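Local coordinates for protein fructose-bisphosphate aldolase class I (Thermoproteus tenax, PDB 1W8S) that belongs to the class I aldolases of the DeoC/LacD family and binds 1,6-di-O-phosphono-beta-D-fructofuranose in a TIM-barrel pocket, at residues H29-S40 against R232-A240; L139-R148 against A168-K179. The protein carries 2 engineered substitutions. All coordinates share one frame; numbering follows the deposited sequence.

How the contacts relate
From the N terminus, the chain first meets 29-40, in the loop between helices 25-28 and 43-53. Contact 1 joins this loop to 232-240, which starts with helix 232-235 just after strand 227-230. It thus closes a long loop of the chain, between the early and late parts of the barrel. Contact 2 is nested inside that loop. It is more local and pairs strand 141-145 with strand 175-179, with helix 158-171 between them. The two contacts lie on opposite sides of the chain's centre, their own centres about 25 Å apart. They do not touch each other. Both reach FBP, which they approach with different residues of its pocket.

Contact 1 of 2, residues H29-S40 against R232-A240; sequences HGPADFMDNPDS and RNVWQRRDA. With FBP (1,6-di-O-phosphono-beta-D-fructofuranose), chain O.
FBP O1P is gripped twice by Arg-232, whose guanidinium takes His-29 over one face. Arg-232 N is 2.9 Å from O1P, and Arg-232 NE meets the same oxygen in a nearly straight bond. Arg-232 NH2 bonds to O3P and also to O4P, so one nitrogen spans both phosphates. His-29 CE1 sits over the centre of the guanidinium, 3.5 Å from Arg-232 CZ, with ring and guanidinium planes 49° apart. His-29 NE2 gives a straight 2.8 Å bond to FBP O5P. At the other ring nitrogen, His-29 ND1 is 2.7 Å from Asp-33 OD2. It meets the carboxylate on its syn side, 25° out of plane. Bonded at both nitrogens, the imidazole is held in its rotation.

Two side-chain amides each bond to a carbonyl across the contact. Gln-236 NE2 lies 2.9 Å from Asp-33 O. Asn-37 ND2 lies 2.9 Å from Trp-235 O, in the plane of its own amide. Asn-37 CG is anti to the backbone N (chi1 180°), which turns the amide to that carbonyl. ND2 also bonds to Tyr-45 OH. Phe-34 turns its edge to the face of Trp-235 in an offset T-shaped pair; Phe-34 CD1 is 3.7 Å from Trp-235 CZ3. Trp-235 NE1 is held by Ala-22 O.

Arg-232 N, starting short helix 232-235 after strand 227-230, is consistent with the phosphate site of TIM barrels.

Contact 2 of 2, residues L139-R148 against A168-K179; sequences LPLVVESFPR and ALELGADAMKIK. Engineered in segment 139-148: Glu-144 (natural residue Trp), Phe-146 (natural residue Tyr). With FBP (1,6-di-O-phosphono-beta-D-fructofuranose), chain O.
This is the strand pairing of a beta-alpha-beta unit: strands 141-145 and 175-179 run parallel, 20° apart, and are connected through helix 158-171. Leu-141 O accepts from both Asp-174 N and Ala-175 N. Leu-141 N in turn is 2.8 Å from Asp-174 OD2, so the side chain extends the ladder by one bond. Val-143 N and O, then Ser-145 N, continue the pairing to Ala-175 and Lys-177. Val-143 CG2 packs tightly on Ala-173 CB at 3.5 Å, and its CG1 meets Ala-168 CB.

On the face with Val-142 and Ala-175, Lys-177 lies beside Glu-144, an engineered residue. Lys-177 CG is anti to the backbone N (chi1 171°), and the chain bends further out toward FBP. Lys-177 NZ and Glu-144 OE1 form a weak 3.3 Å salt bridge. Glu-144 OE2 bonds to Thr-112. A water lies 2.9 Å from Lys-177 NZ; it also reaches FBP O3 and, weakly, Glu-144 OE2. Engineered Phe-146 crosses Lys-179 at about a right angle; Phe-146 CE1 is 3.7 Å from Lys-179 CG. Lys-179 NZ is 2.8 Å from FBP O6P, which Arg-148 NH2 also reaches weakly. Glu-155 bridges to both cations.

Strand 108-113 pairs with the other edge of strand 141-145. Helix 158-171, ended by a Schellman motif at Gly-172, covers Met-176 and Ile-178, while Phe-8 of helix 4-12 packs on Val-142 and Ala-175.

Contact 1 of 2, residues H29-S40 against R232-A240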
loop_
_atom_site.group_PDB
_atom_site.type_symbol
_atom_site.label_atom_id
_atom_site.label_comp_id
_atom_site.label_asym_id
_atom_site.label_seq_id
_atom_site.Cartn_x
_atom_site.Cartn_y
_atom_site.Cartn_z
ATOM N N HIS E 29 12.464 -18.687 -14.086
ATOM C CA HIS E 29 13.478 -18.560 -15.146
ATOM C C HIS E 29 12.913 -18.544 -16.558
ATOM O O HIS E 29 13.566 -18.116 -17.499
ATOM C CB HIS E 29 14.453 -19.741 -15.092
ATOM C CG HIS E 29 15.142 -19.876 -13.781
ATOM N ND1 HIS E 29 15.607 -21.084 -13.310
ATOM C CD2 HIS E 29 15.452 -18.956 -12.841
ATOM C CE1 HIS E 29 16.167 -20.906 -12.127
ATOM N NE2 HIS E 29 16.080 -19.626 -11.814
ATOM N N GLY E 30 11.721 -19.074 -16.727
ATOM C CA GLY E 30 11.139 -19.132 -18.042
ATOM C C GLY E 30 11.585 -20.397 -18.733
ATOM O O GLY E 30 12.434 -21.139 -18.206
ATOM N N PRO E 31 11.001 -20.665 -19.893
ATOM C CA PRO E 31 11.178 -21.953 -20.545
ATOM C C PRO E 31 12.502 -22.175 -21.274
ATOM O O PRO E 31 12.650 -23.258 -21.807
ATOM C CB PRO E 31 9.973 -22.047 -21.486
ATOM C CG PRO E 31 9.577 -20.644 -21.775
ATOM C CD PRO E 31 10.005 -19.835 -20.585
ATOM N N ALA E 32 13.433 -21.232 -21.251
ATOM C CA ALA E 32 14.766 -21.487 -21.773
ATOM C C ALA E 32 15.452 -22.670 -21.019
ATOM O O ALA E 32 16.181 -23.427 -21.627
ATOM C CB ALA E 32 15.622 -20.212 -21.730
ATOM N N ASP E 33 15.115 -22.842 -19.740
ATOM C CA ASP E 33 15.532 -23.991 -18.891
ATOM C C ASP E 33 15.151 -25.331 -19.536
ATOM O O ASP E 33 15.792 -26.337 -19.256
ATOM C CB ASP E 33 14.861 -23.902 -17.479
ATOM C CG ASP E 33 15.697 -23.094 -16.423
ATOM O OD1 ASP E 33 16.757 -22.503 -16.766
ATOM O OD2 ASP E 33 15.377 -23.028 -15.218
ATOM N N PHE E 34 14.121 -25.340 -20.388
ATOM C CA PHE E 34 13.536 -26.573 -20.919
ATOM C C PHE E 34 14.052 -27.024 -22.280
ATOM O O PHE E 34 13.677 -28.098 -22.715
ATOM C CB PHE E 34 12.005 -26.453 -21.034
ATOM C CG PHE E 34 11.311 -26.096 -19.743
ATOM C CD1 PHE E 34 11.782 -26.548 -18.516
ATOM C CD2 PHE E 34 10.158 -25.305 -19.769
ATOM C CE1 PHE E 34 11.119 -26.209 -17.318
ATOM C CE2 PHE E 34 9.483 -24.969 -18.577
ATOM C CZ PHE E 34 9.981 -25.406 -17.358
ATOM N N MET E 35 14.860 -26.212 -22.963
ATOM C CA MET E 35 15.366 -26.562 -24.309
ATOM C C MET E 35 16.325 -27.774 -24.313
ATOM O O MET E 35 16.307 -28.589 -25.246
ATOM C CB MET E 35 16.064 -25.355 -24.963
ATOM C CG MET E 35 15.121 -24.162 -25.232
ATOM S SD MET E 35 15.139 -23.592 -26.956
ATOM C CE MET E 35 14.347 -24.995 -27.805
ATOM N N ASP E 36 17.159 -27.899 -23.285
ATOM C CA ASP E 36 18.134 -29.008 -23.212
ATOM C C ASP E 36 17.463 -30.391 -23.337
ATOM O O ASP E 36 17.992 -31.291 -23.997
ATOM C CB ASP E 36 18.924 -28.939 -21.891
ATOM C CG ASP E 36 19.985 -27.829 -21.891
ATOM O OD1 ASP E 36 20.277 -27.259 -22.973
ATOM O OD2 ASP E 36 20.594 -27.470 -20.855
ATOM N N ASN E 37 16.298 -30.526 -22.696
ATOM C CA ASN E 37 15.534 -31.768 -22.622
ATOM C C ASN E 37 14.067 -31.360 -22.761
ATOM O O ASN E 37 13.380 -31.249 -21.755
ATOM C CB ASN E 37 15.824 -32.455 -21.265
ATOM C CG ASN E 37 15.074 -33.767 -21.066
ATOM O OD1 ASN E 37 14.878 -34.536 -22.010
ATOM N ND2 ASN E 37 14.671 -34.039 -19.816
ATOM N N PRO E 38 13.611 -31.090 -23.989
ATOM C CA PRO E 38 12.280 -30.511 -24.232
ATOM C C PRO E 38 11.124 -31.181 -23.497
ATOM O O PRO E 38 10.147 -30.487 -23.218
ATOM C CB PRO E 38 12.077 -30.642 -25.751
ATOM C CG PRO E 38 13.430 -30.833 -26.350
ATOM C CD PRO E 38 14.365 -31.250 -25.244
ATOM N N ASP E 39 11.216 -32.486 -23.221
ATOM C CA ASP E 39 10.173 -33.157 -22.459
ATOM C C ASP E 39 9.982 -32.499 -21.097
ATOM O O ASP E 39 8.911 -32.631 -20.517
ATOM C CB ASP E 39 10.496 -34.629 -22.230
ATOM C CG ASP E 39 10.514 -35.453 -23.519
ATOM O OD1 ASP E 39 9.889 -35.051 -24.530
ATOM O OD2 ASP E 39 11.146 -36.531 -23.583
ATOM N N SER E 40 11.017 -31.835 -20.574
ATOM C CA SER E 40 10.914 -31.127 -19.285
ATOM C C SER E 40 9.892 -29.975 -19.226
ATOM O O SER E 40 9.523 -29.561 -18.121
ATOM C CB SER E 40 12.282 -30.601 -18.819
ATOM O OG SER E 40 12.767 -29.551 -19.637
ATOM N N ARG E 232 16.915 -28.494 -12.104
ATOM C CA ARG E 232 17.725 -28.557 -13.324
ATOM C C ARG E 232 18.672 -29.740 -13.366
ATOM O O ARG E 232 18.820 -30.384 -14.403
ATOM C CB ARG E 232 18.513 -27.257 -13.512
ATOM C CG ARG E 232 17.601 -26.043 -13.790
ATOM C CD ARG E 232 18.333 -24.720 -13.690
ATOM N NE ARG E 232 18.345 -24.319 -12.290
ATOM C CZ ARG E 232 18.851 -23.208 -11.844
ATOM N NH1 ARG E 232 19.392 -22.339 -12.676
ATOM N NH2 ARG E 232 18.812 -22.960 -10.546
ATOM N N ASN E 233 19.323 -30.046 -12.243
ATOM C CA ASN E 233 20.298 -31.153 -12.233
ATOM C C ASN E 233 19.662 -32.536 -12.399
ATOM O O ASN E 233 20.374 -33.518 -12.586
ATOM C CB ASN E 233 21.168 -31.112 -10.981
ATOM C CG ASN E 233 22.357 -30.227 -11.149
ATOM O OD1 ASN E 233 23.286 -30.562 -11.904
ATOM N ND2 ASN E 233 22.318 -29.054 -10.531
ATOM N N VAL E 234 18.337 -32.613 -12.337
ATOM C CA VAL E 234 17.610 -33.784 -12.794
ATOM C C VAL E 234 17.007 -33.548 -14.194
ATOM O O VAL E 234 17.413 -34.191 -15.141
ATOM C CB VAL E 234 16.546 -34.250 -11.761
ATOM C CG1 VAL E 234 15.682 -35.382 -12.314
ATOM C CG2 VAL E 234 17.248 -34.734 -10.491
ATOM N N TRP E 235 16.048 -32.637 -14.341
ATOM C CA TRP E 235 15.283 -32.601 -15.605
ATOM C C TRP E 235 15.902 -31.849 -16.770
ATOM O O TRP E 235 15.385 -31.946 -17.885
ATOM C CB TRP E 235 13.817 -32.210 -15.401
ATOM C CG TRP E 235 13.585 -31.003 -14.617
ATOM C CD1 TRP E 235 13.055 -30.926 -13.367
ATOM C CD2 TRP E 235 13.832 -29.663 -15.029
ATOM N NE1 TRP E 235 12.968 -29.611 -12.966
ATOM C CE2 TRP E 235 13.433 -28.816 -13.974
ATOM C CE3 TRP E 235 14.368 -29.080 -16.180
ATOM C CZ2 TRP E 235 13.575 -27.445 -14.030
ATOM C CZ3 TRP E 235 14.464 -27.701 -16.237
ATOM C CH2 TRP E 235 14.095 -26.915 -15.175
ATOM N N GLN E 236 17.009 -31.140 -16.557
ATOM C CA GLN E 236 17.783 -30.629 -17.705
ATOM C C GLN E 236 18.711 -31.690 -18.309
ATOM O O GLN E 236 19.394 -31.400 -19.294
ATOM C CB GLN E 236 18.630 -29.397 -17.358
ATOM C CG GLN E 236 17.873 -28.092 -17.339
ATOM C CD GLN E 236 18.795 -26.860 -17.374
ATOM O OE1 GLN E 236 19.764 -26.766 -16.614
ATOM N NE2 GLN E 236 18.469 -25.914 -18.244
ATOM N N ARG E 237 18.761 -32.887 -17.712
ATOM C CA ARG E 237 19.544 -34.002 -18.257
ATOM C C ARG E 237 18.702 -34.908 -19.143
ATOM O O ARG E 237 17.585 -35.245 -18.802
ATOM C CB ARG E 237 20.155 -34.826 -17.132
ATOM C CG ARG E 237 20.987 -33.994 -16.211
ATOM C CD ARG E 237 21.659 -34.774 -15.109
ATOM N NE ARG E 237 22.497 -33.903 -14.272
ATOM C CZ ARG E 237 23.640 -33.374 -14.670
ATOM N NH1 ARG E 237 24.105 -33.628 -15.879
ATOM N NH2 ARG E 237 24.331 -32.578 -13.853
ATOM N N ARG E 238 19.253 -35.307 -20.287
ATOM C CA ARG E 238 18.566 -36.247 -21.171
ATOM C C ARG E 238 18.492 -37.639 -20.537
ATOM O O ARG E 238 17.580 -38.408 -20.851
ATOM C CB ARG E 238 19.248 -36.312 -22.535
ATOM C CG ARG E 238 18.905 -35.129 -23.453
ATOM C CD ARG E 238 19.956 -34.904 -24.551
ATOM N NE ARG E 238 21.294 -34.795 -23.953
ATOM C CZ ARG E 238 22.444 -35.190 -24.511
ATOM N NH1 ARG E 238 22.479 -35.719 -25.741
ATOM N NH2 ARG E 238 23.579 -35.033 -23.824
ATOM N N ASP E 239 19.436 -37.937 -19.636
ATOM C CA ASP E 239 19.379 -39.155 -18.808
ATOM C C ASP E 239 18.743 -38.865 -17.430
ATOM O O ASP E 239 19.215 -39.350 -16.391
ATOM C CB ASP E 239 20.780 -39.809 -18.674
ATOM C CG ASP E 239 21.765 -38.976 -17.819
ATOM O OD1 ASP E 239 21.688 -37.724 -17.843
ATOM O OD2 ASP E 239 22.659 -39.494 -17.102
ATOM N N ALA E 240 17.662 -38.080 -17.439
ATOM C CA ALA E 240 17.046 -37.583 -16.194
ATOM C C ALA E 240 16.724 -38.716 -15.225
ATOM O O ALA E 240 17.109 -38.657 -14.067
ATOM C CB ALA E 240 15.788 -36.776 -16.489
HETATM P P1 FBP O . 17.164 -26.049 -9.062
HETATM O O1P FBP O . 16.959 -26.104 -10.526
HETATM O O2P FBP O . 17.713 -27.357 -8.418
HETATM O O3P FBP O . 18.095 -24.916 -8.616
HETATM O O1 FBP O . 15.725 -25.800 -8.421
HETATM C C1 FBP O . 15.575 -25.571 -7.037
HETATM C C2 FBP O . 15.148 -24.113 -6.814
HETATM O O2 FBP O . 15.063 -23.835 -5.398
HETATM C C3 FBP O . 13.816 -23.742 -7.479
HETATM O O3 FBP O . 12.658 -24.170 -6.780
HETATM C C4 FBP O . 13.950 -22.222 -7.555
HETATM O O4 FBP O . 13.147 -21.593 -8.540
HETATM C C5 FBP O . 15.421 -22.069 -7.914
HETATM O O5 FBP O . 16.107 -23.199 -7.348
HETATM C C6 FBP O . 15.969 -20.752 -7.374
HETATM O O6 FBP O . 17.359 -20.692 -7.639
HETATM P P2 FBP O . 18.001 -19.455 -8.462
HETATM O O4P FBP O . 19.111 -20.034 -9.307
HETATM O O5P FBP O . 16.904 -18.743 -9.257
HETATM O O6P FBP O . 18.726 -18.491 -7.506
#

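Contact 2 of 2, residues L139-R148 against A168-K179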
loop_
_atom_site.group_PDB
_atom_site.type_symbol
_atom_site.label_atom_id
_atom_site.label_comp_id
_atom_site.label_asym_id
_atom_site.label_seq_id
_atom_site.Cartn_x
_atom_site.Cartn_y
_atom_site.Cartn_z
ATOM N N LEU E 139 -1.073 -27.072 7.099
ATOM C CA LEU E 139 -0.182 -27.353 5.970
ATOM C C LEU E 139 1.206 -26.848 6.352
ATOM O O LEU E 139 1.335 -25.663 6.645
ATOM C CB LEU E 139 -0.667 -26.589 4.736
ATOM C CG LEU E 139 -0.951 -27.385 3.474
ATOM C CD1 LEU E 139 -1.774 -28.607 3.769
ATOM C CD2 LEU E 139 -1.599 -26.525 2.425
ATOM N N PRO E 140 2.242 -27.702 6.368
ATOM C CA PRO E 140 3.606 -27.230 6.631
ATOM C C PRO E 140 4.057 -26.136 5.678
ATOM O O PRO E 140 3.728 -26.193 4.525
ATOM C CB PRO E 140 4.455 -28.480 6.427
ATOM C CG PRO E 140 3.512 -29.608 6.671
ATOM C CD PRO E 140 2.202 -29.158 6.145
ATOM N N LEU E 141 4.786 -25.148 6.202
ATOM C CA LEU E 141 5.366 -24.065 5.441
ATOM C C LEU E 141 6.833 -24.308 5.196
ATOM O O LEU E 141 7.600 -24.470 6.152
ATOM C CB LEU E 141 5.190 -22.769 6.225
ATOM C CG LEU E 141 5.857 -21.517 5.688
ATOM C CD1 LEU E 141 5.267 -21.155 4.351
ATOM C CD2 LEU E 141 5.724 -20.401 6.744
ATOM N N VAL E 142 7.209 -24.334 3.920
ATOM C CA VAL E 142 8.609 -24.412 3.499
ATOM C C VAL E 142 9.016 -23.017 3.073
ATOM O O VAL E 142 8.430 -22.464 2.121
ATOM C CB VAL E 142 8.825 -25.398 2.320
ATOM C CG1 VAL E 142 10.367 -25.560 2.030
ATOM C CG2 VAL E 142 8.146 -26.705 2.577
ATOM N N VAL E 143 9.966 -22.424 3.792
ATOM C CA VAL E 143 10.466 -21.116 3.436
ATOM C C VAL E 143 11.737 -21.352 2.637
ATOM O O VAL E 143 12.674 -22.021 3.109
ATOM C CB VAL E 143 10.789 -20.266 4.648
ATOM C CG1 VAL E 143 11.533 -18.941 4.254
ATOM C CG2 VAL E 143 9.522 -20.012 5.485
ATOM N N GLU E 144 11.744 -20.774 1.450
ATOM C CA GLU E 144 12.862 -20.793 0.510
ATOM C C GLU E 144 13.589 -19.477 0.741
ATOM O O GLU E 144 13.098 -18.424 0.377
ATOM C CB GLU E 144 12.291 -20.967 -0.916
ATOM C CG GLU E 144 11.089 -21.934 -0.887
ATOM C CD GLU E 144 10.319 -22.124 -2.197
ATOM O OE1 GLU E 144 10.064 -23.310 -2.607
ATOM O OE2 GLU E 144 9.888 -21.083 -2.772
ATOM N N SER E 145 14.719 -19.543 1.439
ATOM C CA SER E 145 15.395 -18.358 1.957
ATOM C C SER E 145 16.653 -18.102 1.157
ATOM O O SER E 145 17.666 -18.839 1.312
ATOM C CB SER E 145 15.753 -18.589 3.420
ATOM O OG SER E 145 16.197 -17.385 4.051
ATOM N N PHE E 146 16.591 -17.066 0.327
ATOM C CA PHE E 146 17.637 -16.729 -0.655
ATOM C C PHE E 146 17.973 -15.265 -0.551
ATOM O O PHE E 146 17.431 -14.443 -1.307
ATOM C CB PHE E 146 17.161 -16.989 -2.083
ATOM C CG PHE E 146 16.846 -18.424 -2.391
ATOM C CD1 PHE E 146 17.724 -19.446 -2.061
ATOM C CD2 PHE E 146 15.653 -18.753 -3.030
ATOM C CE1 PHE E 146 17.441 -20.766 -2.368
ATOM C CE2 PHE E 146 15.350 -20.064 -3.329
ATOM C CZ PHE E 146 16.260 -21.091 -2.995
ATOM N N PRO E 147 18.858 -14.908 0.376
ATOM C CA PRO E 147 19.316 -13.520 0.482
ATOM C C PRO E 147 19.816 -13.000 -0.826
ATOM O O PRO E 147 20.555 -13.672 -1.538
ATOM C CB PRO E 147 20.447 -13.595 1.536
ATOM C CG PRO E 147 20.078 -14.776 2.384
ATOM C CD PRO E 147 19.428 -15.745 1.447
ATOM N N ARG E 148 19.379 -11.794 -1.164
ATOM C CA ARG E 148 19.625 -11.215 -2.463
ATOM C C ARG E 148 19.217 -9.771 -2.386
ATOM O O ARG E 148 18.140 -9.472 -1.877
ATOM C CB ARG E 148 18.762 -11.906 -3.523
ATOM C CG ARG E 148 19.105 -11.580 -4.935
ATOM C CD ARG E 148 18.374 -12.454 -5.923
ATOM N NE ARG E 148 18.819 -13.845 -5.802
ATOM C CZ ARG E 148 18.130 -14.898 -6.231
ATOM N NH1 ARG E 148 16.933 -14.744 -6.775
ATOM N NH2 ARG E 148 18.627 -16.127 -6.072
ATOM N N ALA E 168 14.904 -18.230 8.294
ATOM C CA ALA E 168 13.786 -19.113 8.026
ATOM C C ALA E 168 13.244 -19.718 9.318
ATOM O O ALA E 168 12.045 -19.762 9.535
ATOM C CB ALA E 168 14.179 -20.165 7.044
ATOM N N LEU E 169 14.146 -20.141 10.206
ATOM C CA LEU E 169 13.729 -20.610 11.503
ATOM C C LEU E 169 13.000 -19.539 12.292
ATOM O O LEU E 169 11.957 -19.792 12.833
ATOM C CB LEU E 169 14.937 -21.111 12.302
ATOM C CG LEU E 169 14.725 -21.368 13.802
ATOM C CD1 LEU E 169 13.800 -22.527 14.040
ATOM C CD2 LEU E 169 16.092 -21.600 14.473
ATOM N N GLU E 170 13.571 -18.350 12.341
ATOM C CA GLU E 170 13.038 -17.247 13.130
ATOM C C GLU E 170 11.621 -16.820 12.691
ATOM O O GLU E 170 10.790 -16.432 13.521
ATOM C CB GLU E 170 13.995 -16.056 13.057
ATOM C CG GLU E 170 15.388 -16.357 13.603
ATOM C CD GLU E 170 15.575 -16.107 15.077
ATOM O OE1 GLU E 170 14.665 -15.560 15.716
ATOM O OE2 GLU E 170 16.682 -16.441 15.592
ATOM N N LEU E 171 11.364 -16.879 11.393
ATOM C CA LEU E 171 10.078 -16.428 10.827
ATOM C C LEU E 171 8.949 -17.496 10.849
ATOM O O LEU E 171 7.792 -17.187 10.530
ATOM C CB LEU E 171 10.289 -15.883 9.417
ATOM C CG LEU E 171 11.101 -14.576 9.351
ATOM C CD1 LEU E 171 11.334 -14.222 7.963
ATOM C CD2 LEU E 171 10.477 -13.398 10.085
ATOM N N GLY E 172 9.291 -18.727 11.211
ATOM C CA GLY E 172 8.320 -19.776 11.484
ATOM C C GLY E 172 8.283 -20.903 10.450
ATOM O O GLY E 172 7.310 -21.639 10.389
ATOM N N ALA E 173 9.314 -21.038 9.639
ATOM C CA ALA E 173 9.408 -22.154 8.677
ATOM C C ALA E 173 9.282 -23.460 9.414
ATOM O O ALA E 173 9.853 -23.639 10.515
ATOM C CB ALA E 173 10.711 -22.131 7.940
ATOM N N ASP E 174 8.575 -24.388 8.787
ATOM C CA ASP E 174 8.478 -25.759 9.268
ATOM C C ASP E 174 9.550 -26.639 8.591
ATOM O O ASP E 174 9.930 -27.648 9.126
ATOM C CB ASP E 174 7.082 -26.320 9.008
ATOM C CG ASP E 174 6.000 -25.490 9.655
ATOM O OD1 ASP E 174 6.187 -25.104 10.848
ATOM O OD2 ASP E 174 4.955 -25.134 9.038
ATOM N N ALA E 175 9.953 -26.254 7.386
ATOM C CA ALA E 175 11.129 -26.767 6.692
ATOM C C ALA E 175 11.682 -25.610 5.881
ATOM O O ALA E 175 10.980 -24.601 5.639
ATOM C CB ALA E 175 10.733 -27.920 5.760
ATOM N N MET E 176 12.897 -25.753 5.374
ATOM C CA MET E 176 13.469 -24.669 4.580
ATOM C C MET E 176 14.310 -25.187 3.424
ATOM O O MET E 176 14.809 -26.322 3.453
ATOM C CB MET E 176 14.307 -23.729 5.462
ATOM C CG MET E 176 15.631 -24.327 5.964
ATOM S SD MET E 176 16.560 -23.180 7.041
ATOM C CE MET E 176 15.607 -23.366 8.529
ATOM N N LYS E 177 14.489 -24.320 2.438
ATOM C CA LYS E 177 15.330 -24.557 1.290
ATOM C C LYS E 177 16.337 -23.437 1.222
ATOM O O LYS E 177 15.968 -22.271 1.293
ATOM C CB LYS E 177 14.488 -24.579 0.024
ATOM C CG LYS E 177 15.278 -24.605 -1.262
ATOM C CD LYS E 177 14.410 -25.054 -2.484
ATOM C CE LYS E 177 13.295 -24.070 -2.834
ATOM N NZ LYS E 177 12.811 -24.165 -4.249
ATOM N N ILE E 178 17.616 -23.777 1.156
ATOM C CA ILE E 178 18.695 -22.791 1.091
ATOM C C ILE E 178 19.772 -23.274 0.119
ATOM O O ILE E 178 19.804 -24.451 -0.230
ATOM C CB ILE E 178 19.326 -22.528 2.484
ATOM C CG1 ILE E 178 20.017 -23.787 3.019
ATOM C CG2 ILE E 178 18.281 -21.992 3.466
ATOM C CD1 ILE E 178 20.681 -23.591 4.336
ATOM N N LYS E 179 20.648 -22.363 -0.293
ATOM C CA LYS E 179 21.744 -22.671 -1.215
ATOM C C LYS E 179 22.900 -23.350 -0.490
ATOM O O LYS E 179 23.171 -23.090 0.674
ATOM C CB LYS E 179 22.241 -21.370 -1.902
ATOM C CG LYS E 179 21.151 -20.758 -2.833
ATOM C CD LYS E 179 21.671 -19.677 -3.795
ATOM C CE LYS E 179 20.638 -19.446 -4.910
ATOM N NZ LYS E 179 21.017 -18.407 -5.935
HETATM P P1 FBP O . 17.164 -26.049 -9.062
HETATM O O1P FBP O . 16.959 -26.104 -10.526
HETATM O O2P FBP O . 17.713 -27.357 -8.418
HETATM O O3P FBP O . 18.095 -24.916 -8.616
HETATM O O1 FBP O . 15.725 -25.800 -8.421
HETATM C C1 FBP O . 15.575 -25.571 -7.037
HETATM C C2 FBP O . 15.148 -24.113 -6.814
HETATM O O2 FBP O . 15.063 -23.835 -5.398
HETATM C C3 FBP O . 13.816 -23.742 -7.479
HETATM O O3 FBP O . 12.658 -24.170 -6.780
HETATM C C4 FBP O . 13.950 -22.222 -7.555
HETATM O O4 FBP O . 13.147 -21.593 -8.540
HETATM C C5 FBP O . 15.421 -22.069 -7.914
HETATM O O5 FBP O . 16.107 -23.199 -7.348
HETATM C C6 FBP O . 15.969 -20.752 -7.374
HETATM O O6 FBP O . 17.359 -20.692 -7.639
HETATM P P2 FBP O . 18.001 -19.455 -8.462
HETATM O O4P FBP O . 19.111 -20.034 -9.307
HETATM O O5P FBP O . 16.904 -18.743 -9.257
HETATM O O6P FBP O . 18.726 -18.491 -7.506
HETATM O O HOH W 1 11.479 -21.771 -5.213
HETATM O O HOH W 2 20.311 -19.671 0.746
#